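Local coordinates for CRISPR system Cmr subunit Cmr1-1 (Pyrococcus furiosus, PDB 4W8Z), which caps the type III-B Cmr ribonucleoprotein complex together with Cmr6 and binds RNA in CRISPR-based defence against invading nucleic acids, at residues A[247-259]-A[316-329]. Numbering follows the deposited sequence.
Sequences SYKEYLRRRIKKY and IVDWNVLSNFDWFI
Tyr251 meets Phe325 and Phe328 in an aromatic cluster. With CG anti to the backbone N (chi1 177°), its ring presents one face to the CB and ring edge of Phe325 (planes at 69°). Its edge points, offset, at the face of Phe328, with Tyr251 CD1 3.5 Å from Phe328 CE1. Phe328 is a knob among Ser247, Glu250, Tyr251 and Arg254, and Tyr251 CA lies over the centre of its ring. Toward the Tyr259 end of the helical segment, Trp319 directs CZ3 at the middle of the Tyr259 face in a T-shaped pair, while Ile316 packs against Arg255 and Ile256. Within the C-terminal RAMP-like part of Cmr1, segment 316-329, mostly loop with a 3-10 turn around 323-325 before helix 327-330, runs along helix 237-264; backbone hydrogen bonding ties its Val321 to Leu284 of strand 284-291. Tyr251 OH donates to Asn324 OD1 (2.9 Å) and accepts from Leu322 N (3.3 Å), pinning the ring. This hydroxyl lies above the rim of one face of the Arg255 guanidinium, whose NH2 bonds Asn320 O (2.7 Å) nearly head-on; Glu310 salt-bridges the same nitrogen and hydrogen-bonds Tyr259 OH. Ser247 OG hydrogen-bonds Phe328 O (2.6 Å) from above the carbonyl plane.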
loop_
_atom_site.group_PDB
_atom_site.type_symbol
_atom_site.label_atom_id
_atom_site.label_comp_id
_atom_site.label_asym_id
_atom_site.label_seq_id
_atom_site.Cartn_x
_atom_site.Cartn_y
_atom_site.Cartn_z
ATOM N N SER A 247 -8.686 13.331 -10.270
ATOM C CA SER A 247 -7.730 14.074 -9.460
ATOM C C SER A 247 -6.316 13.935 -10.006
ATOM O O SER A 247 -5.585 14.922 -10.122
ATOM C CB SER A 247 -7.772 13.599 -8.009
ATOM O OG SER A 247 -9.032 13.861 -7.422
ATOM N N TYR A 248 -5.938 12.706 -10.350
ATOM C CA TYR A 248 -4.586 12.432 -10.822
ATOM C C TYR A 248 -4.331 13.030 -12.204
ATOM O O TYR A 248 -3.198 13.374 -12.537
ATOM C CB TYR A 248 -4.315 10.925 -10.850
ATOM C CG TYR A 248 -2.998 10.575 -11.499
ATOM C CD1 TYR A 248 -1.797 10.762 -10.825
ATOM C CD2 TYR A 248 -2.953 10.080 -12.796
ATOM C CE1 TYR A 248 -0.587 10.456 -11.421
ATOM C CE2 TYR A 248 -1.751 9.771 -13.400
ATOM C CZ TYR A 248 -0.570 9.958 -12.709
ATOM O OH TYR A 248 0.626 9.646 -13.321
ATOM N N LYS A 249 -5.380 13.151 -13.009
ATOM C CA LYS A 249 -5.238 13.723 -14.342
ATOM C C LYS A 249 -4.854 15.195 -14.247
ATOM O O LYS A 249 -4.007 15.676 -14.999
ATOM C CB LYS A 249 -6.531 13.559 -15.138
ATOM C CG LYS A 249 -6.455 14.050 -16.574
ATOM C CD LYS A 249 -7.842 14.120 -17.194
ATOM C CE LYS A 249 -7.812 14.740 -18.582
ATOM N NZ LYS A 249 -9.187 15.029 -19.096
ATOM N N GLU A 250 -5.476 15.903 -13.308
ATOM C CA GLU A 250 -5.200 17.319 -13.112
ATOM C C GLU A 250 -3.864 17.516 -12.409
ATOM O O GLU A 250 -3.115 18.445 -12.725
ATOM C CB GLU A 250 -6.328 17.983 -12.315
ATOM C CG GLU A 250 -6.103 19.460 -11.987
ATOM C CD GLU A 250 -6.027 20.367 -13.217
ATOM O OE1 GLU A 250 -6.269 19.899 -14.353
ATOM O OE2 GLU A 250 -5.723 21.568 -13.039
ATOM N N TYR A 251 -3.576 16.632 -11.459
ATOM C CA TYR A 251 -2.293 16.612 -10.760
ATOM C C TYR A 251 -1.147 16.452 -11.752
ATOM O O TYR A 251 -0.162 17.185 -11.706
ATOM C CB TYR A 251 -2.284 15.479 -9.738
ATOM C CG TYR A 251 -0.993 15.280 -8.973
ATOM C CD1 TYR A 251 -0.575 16.194 -8.016
ATOM C CD2 TYR A 251 -0.214 14.146 -9.179
ATOM C CE1 TYR A 251 0.593 15.996 -7.300
ATOM C CE2 TYR A 251 0.953 13.942 -8.466
ATOM C CZ TYR A 251 1.350 14.869 -7.532
ATOM O OH TYR A 251 2.509 14.660 -6.823
ATOM N N LEU A 252 -1.300 15.497 -12.661
ATOM C CA LEU A 252 -0.301 15.237 -13.690
ATOM C C LEU A 252 -0.208 16.387 -14.690
ATOM O O LEU A 252 0.873 16.701 -15.183
ATOM C CB LEU A 252 -0.626 13.931 -14.418
ATOM C CG LEU A 252 0.258 13.511 -15.592
ATOM C CD1 LEU A 252 1.669 13.200 -15.121
ATOM C CD2 LEU A 252 -0.358 12.317 -16.304
ATOM N N ARG A 253 -1.341 17.014 -14.991
ATOM C CA ARG A 253 -1.359 18.112 -15.955
ATOM C C ARG A 253 -0.491 19.277 -15.481
ATOM O O ARG A 253 0.334 19.795 -16.232
ATOM C CB ARG A 253 -2.790 18.589 -16.204
ATOM C CG ARG A 253 -2.919 19.517 -17.398
ATOM C CD ARG A 253 -4.311 20.119 -17.509
ATOM N NE ARG A 253 -4.636 20.978 -16.375
ATOM C CZ ARG A 253 -4.176 22.216 -16.221
ATOM N NH1 ARG A 253 -3.358 22.737 -17.125
ATOM N NH2 ARG A 253 -4.527 22.932 -15.159
ATOM N N ARG A 254 -0.671 19.671 -14.224
ATOM C CA ARG A 254 0.111 20.758 -13.645
ATOM C C ARG A 254 1.562 20.337 -13.422
ATOM O O ARG A 254 2.479 21.158 -13.487
ATOM C CB ARG A 254 -0.510 21.221 -12.328
ATOM C CG ARG A 254 -1.918 21.737 -12.473
ATOM C CD ARG A 254 -2.399 22.365 -11.187
ATOM N NE ARG A 254 -3.819 22.691 -11.254
ATOM C CZ ARG A 254 -4.512 23.229 -10.258
ATOM N NH1 ARG A 254 -3.917 23.510 -9.106
ATOM N NH2 ARG A 254 -5.803 23.486 -10.416
ATOM N N ARG A 255 1.758 19.053 -13.152
ATOM C CA ARG A 255 3.085 18.504 -12.926
ATOM C C ARG A 255 3.948 18.645 -14.174
ATOM O O ARG A 255 5.091 19.093 -14.102
ATOM C CB ARG A 255 2.979 17.038 -12.510
ATOM C CG ARG A 255 4.267 16.436 -12.023
ATOM C CD ARG A 255 4.045 15.006 -11.586
ATOM N NE ARG A 255 4.626 14.757 -10.274
ATOM C CZ ARG A 255 4.557 13.596 -9.642
ATOM N NH1 ARG A 255 3.929 12.572 -10.206
ATOM N NH2 ARG A 255 5.115 13.459 -8.448
ATOM N N ILE A 256 3.381 18.263 -15.317
ATOM C CA ILE A 256 4.047 18.387 -16.609
ATOM C C ILE A 256 4.463 19.832 -16.884
ATOM O O ILE A 256 5.612 20.099 -17.233
ATOM C CB ILE A 256 3.139 17.887 -17.754
ATOM C CG1 ILE A 256 2.863 16.391 -17.598
ATOM C CG2 ILE A 256 3.775 18.161 -19.101
ATOM C CD1 ILE A 256 1.753 15.883 -18.485
ATOM N N LYS A 257 3.529 20.763 -16.717
ATOM C CA LYS A 257 3.815 22.172 -16.938
ATOM C C LYS A 257 4.899 22.670 -15.985
ATOM O O LYS A 257 5.782 23.435 -16.376
ATOM C CB LYS A 257 2.545 23.014 -16.778
ATOM C CG LYS A 257 1.575 22.925 -17.945
ATOM C CD LYS A 257 1.153 24.314 -18.391
ATOM C CE LYS A 257 0.127 24.927 -17.450
ATOM N NZ LYS A 257 -1.265 24.668 -17.924
ATOM N N LYS A 258 4.832 22.218 -14.737
ATOM C CA LYS A 258 5.761 22.665 -13.706
ATOM C C LYS A 258 7.195 22.265 -14.026
ATOM O O LYS A 258 8.120 23.070 -13.903
ATOM C CB LYS A 258 5.355 22.105 -12.339
ATOM C CG LYS A 258 6.241 22.561 -11.193
ATOM C CD LYS A 258 5.591 22.310 -9.846
ATOM C CE LYS A 258 6.053 21.013 -9.216
ATOM N NZ LYS A 258 5.541 20.884 -7.817
ATOM N N TYR A 259 7.381 21.022 -14.449
ATOM C CA TYR A 259 8.728 20.513 -14.647
ATOM C C TYR A 259 9.289 20.866 -16.010
ATOM O O TYR A 259 10.501 20.805 -16.215
ATOM C CB TYR A 259 8.757 19.007 -14.411
ATOM C CG TYR A 259 8.920 18.704 -12.948
ATOM C CD1 TYR A 259 10.159 18.822 -12.342
ATOM C CD2 TYR A 259 7.834 18.347 -12.163
ATOM C CE1 TYR A 259 10.324 18.574 -11.005
ATOM C CE2 TYR A 259 7.988 18.093 -10.816
ATOM C CZ TYR A 259 9.237 18.211 -10.244
ATOM O OH TYR A 259 9.413 17.965 -8.907
ATOM N N ILE A 316 7.243 10.952 -17.156
ATOM C CA ILE A 316 6.642 11.653 -16.024
ATOM C C ILE A 316 5.342 10.985 -15.563
ATOM O O ILE A 316 4.909 11.161 -14.421
ATOM C CB ILE A 316 6.377 13.138 -16.369
ATOM C CG1 ILE A 316 5.987 13.928 -15.112
ATOM C CG2 ILE A 316 5.330 13.255 -17.460
ATOM C CD1 ILE A 316 6.397 15.384 -15.149
ATOM N N VAL A 317 4.737 10.194 -16.444
ATOM C CA VAL A 317 3.535 9.451 -16.090
ATOM C C VAL A 317 3.863 8.342 -15.087
ATOM O O VAL A 317 2.987 7.865 -14.368
ATOM C CB VAL A 317 2.851 8.849 -17.345
ATOM C CG1 VAL A 317 3.634 7.658 -17.877
ATOM C CG2 VAL A 317 1.418 8.454 -17.030
ATOM N N ASP A 318 5.134 7.949 -15.033
ATOM C CA ASP A 318 5.566 6.874 -14.146
ATOM C C ASP A 318 6.136 7.410 -12.836
ATOM O O ASP A 318 6.457 6.637 -11.930
ATOM C CB ASP A 318 6.606 5.989 -14.837
ATOM C CG ASP A 318 6.009 5.127 -15.940
ATOM O OD1 ASP A 318 4.831 4.718 -15.818
ATOM O OD2 ASP A 318 6.725 4.852 -16.930
ATOM N N TRP A 319 6.269 8.729 -12.739
ATOM C CA TRP A 319 6.785 9.350 -11.523
ATOM C C TRP A 319 5.865 9.054 -10.341
ATOM O O TRP A 319 4.643 9.061 -10.485
ATOM C CB TRP A 319 6.944 10.860 -11.716
ATOM C CG TRP A 319 8.102 11.240 -12.603
ATOM C CD1 TRP A 319 8.818 10.409 -13.423
ATOM C CD2 TRP A 319 8.684 12.542 -12.750
ATOM N NE1 TRP A 319 9.799 11.116 -14.076
ATOM C CE2 TRP A 319 9.741 12.427 -13.677
ATOM C CE3 TRP A 319 8.411 13.797 -12.193
ATOM C CZ2 TRP A 319 10.529 13.516 -14.049
ATOM C CZ3 TRP A 319 9.199 14.874 -12.559
ATOM C CH2 TRP A 319 10.240 14.727 -13.482
ATOM N N ASN A 320 6.452 8.777 -9.181
ATOM C CA ASN A 320 5.682 8.549 -7.961
ATOM C C ASN A 320 4.707 9.677 -7.651
ATOM O O ASN A 320 4.993 10.849 -7.908
ATOM C CB ASN A 320 6.613 8.366 -6.764
ATOM C CG ASN A 320 7.366 7.061 -6.804
ATOM O OD1 ASN A 320 6.978 6.129 -7.505
ATOM N ND2 ASN A 320 8.444 6.977 -6.033
ATOM N N VAL A 321 3.558 9.319 -7.085
ATOM C CA VAL A 321 2.606 10.308 -6.597
ATOM C C VAL A 321 2.999 10.737 -5.183
ATOM O O VAL A 321 3.171 9.897 -4.302
ATOM C CB VAL A 321 1.169 9.761 -6.605
ATOM C CG1 VAL A 321 0.211 10.765 -5.995
ATOM C CG2 VAL A 321 0.750 9.412 -8.028
ATOM N N LEU A 322 3.157 12.041 -4.972
ATOM C CA LEU A 322 3.639 12.547 -3.691
ATOM C C LEU A 322 2.529 13.191 -2.880
ATOM O O LEU A 322 1.392 13.298 -3.336
ATOM C CB LEU A 322 4.768 13.552 -3.901
ATOM C CG LEU A 322 5.984 13.059 -4.686
ATOM C CD1 LEU A 322 7.053 14.136 -4.682
ATOM C CD2 LEU A 322 6.516 11.744 -4.109
ATOM N N SER A 323 2.869 13.634 -1.676
ATOM C CA SER A 323 1.868 14.077 -0.717
ATOM C C SER A 323 1.159 15.365 -1.118
ATOM O O SER A 323 0.102 15.680 -0.583
ATOM C CB SER A 323 2.509 14.260 0.650
ATOM O OG SER A 323 3.480 15.287 0.591
ATOM N N ASN A 324 1.722 16.113 -2.061
ATOM C CA ASN A 324 1.059 17.332 -2.517
ATOM C C ASN A 324 -0.137 17.027 -3.423
ATOM O O ASN A 324 -0.795 17.937 -3.931
ATOM C CB ASN A 324 2.049 18.249 -3.235
ATOM C CG ASN A 324 2.709 17.586 -4.423
ATOM O OD1 ASN A 324 2.758 16.366 -4.527
ATOM N ND2 ASN A 324 3.236 18.396 -5.323
ATOM N N PHE A 325 -0.408 15.739 -3.617
ATOM C CA PHE A 325 -1.538 15.277 -4.411
ATOM C C PHE A 325 -2.844 15.346 -3.615
ATOM O O PHE A 325 -3.932 15.298 -4.189
ATOM C CB PHE A 325 -1.272 13.851 -4.903
ATOM C CG PHE A 325 -2.488 13.133 -5.425
ATOM C CD1 PHE A 325 -3.084 13.513 -6.616
ATOM C CD2 PHE A 325 -3.022 12.056 -4.731
ATOM C CE1 PHE A 325 -4.196 12.841 -7.100
ATOM C CE2 PHE A 325 -4.134 11.383 -5.208
ATOM C CZ PHE A 325 -4.719 11.774 -6.396
ATOM N N ASP A 326 -2.739 15.487 -2.297
ATOM C CA ASP A 326 -3.926 15.438 -1.445
ATOM C C ASP A 326 -4.880 16.608 -1.680
ATOM O O ASP A 326 -6.083 16.469 -1.476
ATOM C CB ASP A 326 -3.532 15.382 0.036
ATOM C CG ASP A 326 -2.532 16.453 0.423
ATOM O OD1 ASP A 326 -2.406 17.464 -0.306
ATOM O OD2 ASP A 326 -1.859 16.275 1.461
ATOM N N TRP A 327 -4.351 17.755 -2.103
ATOM C CA TRP A 327 -5.201 18.899 -2.428
ATOM C C TRP A 327 -6.220 18.526 -3.500
ATOM O O TRP A 327 -7.370 18.953 -3.451
ATOM C CB TRP A 327 -4.374 20.096 -2.908
ATOM C CG TRP A 327 -5.206 21.094 -3.668
ATOM C CD1 TRP A 327 -5.356 21.180 -5.025
ATOM C CD2 TRP A 327 -6.031 22.126 -3.110
ATOM N NE1 TRP A 327 -6.216 22.207 -5.344
ATOM C CE2 TRP A 327 -6.644 22.802 -4.189
ATOM C CE3 TRP A 327 -6.305 22.547 -1.806
ATOM C CZ2 TRP A 327 -7.511 23.874 -3.999
ATOM C CZ3 TRP A 327 -7.169 23.612 -1.622
ATOM C CH2 TRP A 327 -7.760 24.265 -2.714
ATOM N N PHE A 328 -5.794 17.718 -4.464
ATOM C CA PHE A 328 -6.627 17.409 -5.615
ATOM C C PHE A 328 -7.711 16.390 -5.273
ATOM O O PHE A 328 -8.562 16.070 -6.103
ATOM C CB PHE A 328 -5.752 16.919 -6.769
ATOM C CG PHE A 328 -4.755 17.944 -7.233
ATOM C CD1 PHE A 328 -3.484 17.993 -6.681
ATOM C CD2 PHE A 328 -5.099 18.878 -8.199
ATOM C CE1 PHE A 328 -2.569 18.945 -7.091
ATOM C CE2 PHE A 328 -4.188 19.832 -8.614
ATOM C CZ PHE A 328 -2.919 19.864 -8.058
ATOM N N ILE A 329 -7.676 15.895 -4.041
ATOM C CA ILE A 329 -8.774 15.109 -3.490
ATOM C C ILE A 329 -9.584 15.954 -2.515
ATOM O O ILE A 329 -10.799 16.079 -2.644
ATOM C CB ILE A 329 -8.276 13.851 -2.744
ATOM C CG1 ILE A 329 -7.575 12.881 -3.696
ATOM C CG2 ILE A 329 -9.437 13.155 -2.043
ATOM C CD1 ILE A 329 -8.527 12.079 -4.560
#